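Local atomic coordinates of ornithine cyclodeaminase (Methanococcus maripaludis S2, PDB entry 3C2Q), a protein that converts ornithine to proline with the release of ammonia, acting as an NAD(+)-dependent lyase. Residues M102-E105 with V106-E109; D303-P306 with S307-T310. All coordinates share one frame; numbering follows the deposited sequence.

Contact 1 (M102-E105 with V106-E109); sequences MNSE and VSSE
Met102, present as selenomethionine, reaches across the bend of 102-109 and sets its terminal methyl against the backbone carbonyl and CB of Glu109. CE lies 3.2 Å from Glu109 O and 3.6 Å from Glu109 CB, and the two side chains cross at about a right angle. The Met102 chain is bent at chi2 (-56°) and again at chi3, and these two bends bring CE to Glu109. Deeper in the bend, Ser104 OG packs against Ser107 CB at 3.2 Å. The same OG is hydrogen-bonded to Asp314 of the second subunit. Ser107 turns its hydroxyl forward instead: OG lies anti to the backbone N (chi1 171°) and accepts from Glu109 N at 3.0 Å, close to straight, which makes an ST turn. Beyond this turn, Glu109 OE2 forms a salt bridge with Arg315 of the second subunit. The limbs run 151° apart and touch through the Met102 methyl, the Ser104 hydroxyl and backbone atoms, while the polar ends of Ser104 and Glu109 are engaged by a neighbouring copy. This chemistry is consistent with a loop held partly by the neighbouring subunit and partly by its own ST turn.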
# COMPACT_ATOMS: atom_id res chain seq x y z
N MSE B 102 -3.16 -17.94 -4.64
CA MSE B 102 -2.46 -16.92 -5.41
C MSE B 102 -3.23 -16.52 -6.69
O MSE B 102 -2.64 -16.16 -7.70
CB MSE B 102 -1.08 -17.41 -5.80
CG MSE B 102 -0.31 -18.04 -4.68
SE MSE B 102 -0.16 -16.81 -3.15
CE MSE B 102 0.92 -15.69 -3.85
N ASN B 103 -4.55 -16.54 -6.65
CA ASN B 103 -5.26 -16.20 -7.87
C ASN B 103 -5.85 -14.77 -7.87
O ASN B 103 -6.67 -14.47 -8.73
CB ASN B 103 -6.35 -17.24 -8.19
CG ASN B 103 -7.31 -17.44 -7.04
OD1 ASN B 103 -6.99 -17.18 -5.89
ND2 ASN B 103 -8.52 -17.85 -7.36
N SER B 104 -5.42 -13.92 -6.93
CA SER B 104 -5.81 -12.50 -6.94
C SER B 104 -5.53 -11.92 -8.30
O SER B 104 -4.59 -12.34 -8.97
CB SER B 104 -5.04 -11.70 -5.87
OG SER B 104 -3.65 -11.89 -6.06
N GLU B 105 -6.36 -10.98 -8.72
CA GLU B 105 -6.08 -10.20 -9.92
C GLU B 105 -4.89 -9.28 -9.73
O GLU B 105 -4.16 -8.97 -10.66
CB GLU B 105 -7.32 -9.34 -10.24
CG GLU B 105 -8.55 -10.14 -10.52
CD GLU B 105 -8.75 -10.41 -11.99
OE1 GLU B 105 -7.74 -10.66 -12.72
OE2 GLU B 105 -9.94 -10.37 -12.41
N VAL B 106 -4.67 -8.82 -8.51
CA VAL B 106 -3.66 -7.78 -8.32
C VAL B 106 -2.88 -8.16 -7.07
O VAL B 106 -3.42 -8.12 -5.96
CB VAL B 106 -4.32 -6.35 -8.06
CG1 VAL B 106 -3.25 -5.31 -7.59
CG2 VAL B 106 -5.09 -5.85 -9.27
N SER B 107 -1.61 -8.53 -7.24
CA SER B 107 -0.74 -8.74 -6.09
C SER B 107 0.70 -8.75 -6.57
O SER B 107 1.01 -9.24 -7.67
CB SER B 107 -1.00 -10.12 -5.43
OG SER B 107 -0.01 -10.39 -4.44
N SER B 108 1.58 -8.24 -5.72
CA SER B 108 3.00 -8.28 -6.02
C SER B 108 3.57 -9.73 -5.89
O SER B 108 4.65 -10.00 -6.42
CB SER B 108 3.74 -7.31 -5.11
OG SER B 108 3.60 -7.70 -3.75
N GLU B 109 2.85 -10.64 -5.23
CA GLU B 109 3.35 -11.99 -4.98
C GLU B 109 3.07 -12.91 -6.17
O GLU B 109 2.27 -13.86 -6.04
CB GLU B 109 2.70 -12.60 -3.73
CG GLU B 109 2.97 -11.84 -2.43
CD GLU B 109 2.44 -12.60 -1.23
OE1 GLU B 109 1.22 -12.93 -1.19
OE2 GLU B 109 3.27 -12.86 -0.34

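Contact 2 (D303-P306 with S307-T310); sequences DIQP and STVT
A water links two side chains five residues apart, Asp303 and Thr308, where strand 298-303 gives way to helix 306-314. It donates to Asp303 OD2 at 2.6 Å and lies 2.7 Å from Thr308 OG1, in a hydrogen bond whose direction is open. The two side chains cross at about a right angle, and Thr308 CB comes within 3.4 Å of Asp303 OD2, so the carboxylate meets the threonine by direct packing too. Asp303 has CG anti to its backbone nitrogen, chi1 -167°, which brings OD2 to the backbone N of Gln305. There OD2 also accepts from Gln305 N at 3.2 Å; the donor arrives from above the carboxylate plane, 76° out of it, and closes an Asx turn. The other oxygen, OD1, is hydrogen-bonded to Ser281 OG. An alanine in place of Asp303 would probably leave Gln305 N without its Asx-turn acceptor and the water without the carboxylate that ties it to Thr308. Thr308 keeps OG1 beside its backbone N, on the side facing the water, while that N donates to Gln305 O at 3.1 Å along a bent path. One turn is then completed regularly: Thr310 N to Pro306 O, 3.0 Å and 168°, is a standard i to i+4 helical bond. Asp303 is an NAD(+)-binding residue by similarity with relatives. A bound imidazole, probably from the crystallisation liquor though such molecules often mark pockets, lies about 4 Å from its side chain. A carboxylate gripped by a backbone N-H, a serine hydroxyl and a water is consistent with a strand end preorganised beside the nucleotide pocket of this Rossmann fold.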
# COMPACT_ATOMS: atom_id res chain seq x y z
N ASP B 303 2.68 -0.94 -11.64
CA ASP B 303 2.88 0.08 -10.62
C ASP B 303 3.39 -0.59 -9.37
O ASP B 303 3.15 -1.78 -9.17
CB ASP B 303 1.61 0.90 -10.29
CG ASP B 303 1.97 2.19 -9.44
OD1 ASP B 303 3.05 2.82 -9.63
OD2 ASP B 303 1.32 2.48 -8.46
N ILE B 304 4.03 0.18 -8.50
CA ILE B 304 4.47 -0.40 -7.23
C ILE B 304 3.33 -0.50 -6.20
O ILE B 304 3.46 -1.23 -5.20
CB ILE B 304 5.69 0.35 -6.66
CG1 ILE B 304 6.46 -0.59 -5.67
CG2 ILE B 304 5.28 1.74 -6.07
CD1 ILE B 304 7.92 -0.13 -5.31
N GLN B 305 2.23 0.24 -6.43
CA GLN B 305 1.07 0.28 -5.51
C GLN B 305 -0.03 -0.62 -6.05
O GLN B 305 -0.58 -0.33 -7.11
CB GLN B 305 0.56 1.73 -5.31
CG GLN B 305 1.65 2.66 -4.77
CD GLN B 305 1.19 4.09 -4.46
OE1 GLN B 305 0.51 4.73 -5.26
NE2 GLN B 305 1.61 4.60 -3.30
N PRO B 306 -0.36 -1.72 -5.33
CA PRO B 306 -1.45 -2.55 -5.87
C PRO B 306 -2.77 -1.77 -5.96
O PRO B 306 -3.53 -1.99 -6.89
CB PRO B 306 -1.55 -3.72 -4.89
CG PRO B 306 -0.86 -3.24 -3.59
CD PRO B 306 0.21 -2.27 -4.07
N SER B 307 -3.00 -0.82 -5.06
CA SER B 307 -4.24 -0.04 -5.10
C SER B 307 -4.43 0.70 -6.44
O SER B 307 -5.58 0.89 -6.91
CB SER B 307 -4.33 0.90 -3.89
OG SER B 307 -3.37 1.92 -4.04
N THR B 308 -3.33 1.08 -7.11
CA THR B 308 -3.43 1.70 -8.43
C THR B 308 -4.05 0.79 -9.49
O THR B 308 -4.94 1.21 -10.25
CB THR B 308 -2.06 2.32 -8.89
OG1 THR B 308 -1.78 3.41 -8.02
CG2 THR B 308 -2.11 2.87 -10.34
N VAL B 309 -3.58 -0.46 -9.55
CA VAL B 309 -4.09 -1.40 -10.51
C VAL B 309 -5.55 -1.72 -10.15
O VAL B 309 -6.40 -1.83 -11.02
CB VAL B 309 -3.30 -2.72 -10.51
CG1 VAL B 309 -3.78 -3.61 -11.66
CG2 VAL B 309 -1.78 -2.44 -10.64
N THR B 310 -5.82 -1.88 -8.86
CA THR B 310 -7.20 -2.18 -8.45
C THR B 310 -8.17 -1.02 -8.81
O THR B 310 -9.33 -1.27 -9.20
CB THR B 310 -7.26 -2.49 -6.93
OG1 THR B 310 -6.54 -3.72 -6.69
CG2 THR B 310 -8.69 -2.71 -6.51
O HOH W 1 0.34 4.90 -8.75

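In the fold
Val106 joins the two contacts: its CG1 lies 3.4 Å from Pro306 O and its CG2 3.5 Å from Val309 CG1, placing the bend of contact 1 against the first turn of helix 306-314 in contact 2. The centres are 11 Å apart, yet the settings differ. Contact 1 belongs to the long connection before helix 112-133, far from the chain centre, and is mostly buried, with its own helix 306-314 and other subunits lying against it. Contact 2, only partly buried, lies nearer the centre within the Rossmann fold. Accordingly, Ser104 and Glu109 of contact 1 find polar partners on the second subunit, whereas Asp303 of contact 2 is held by its own chain and a water.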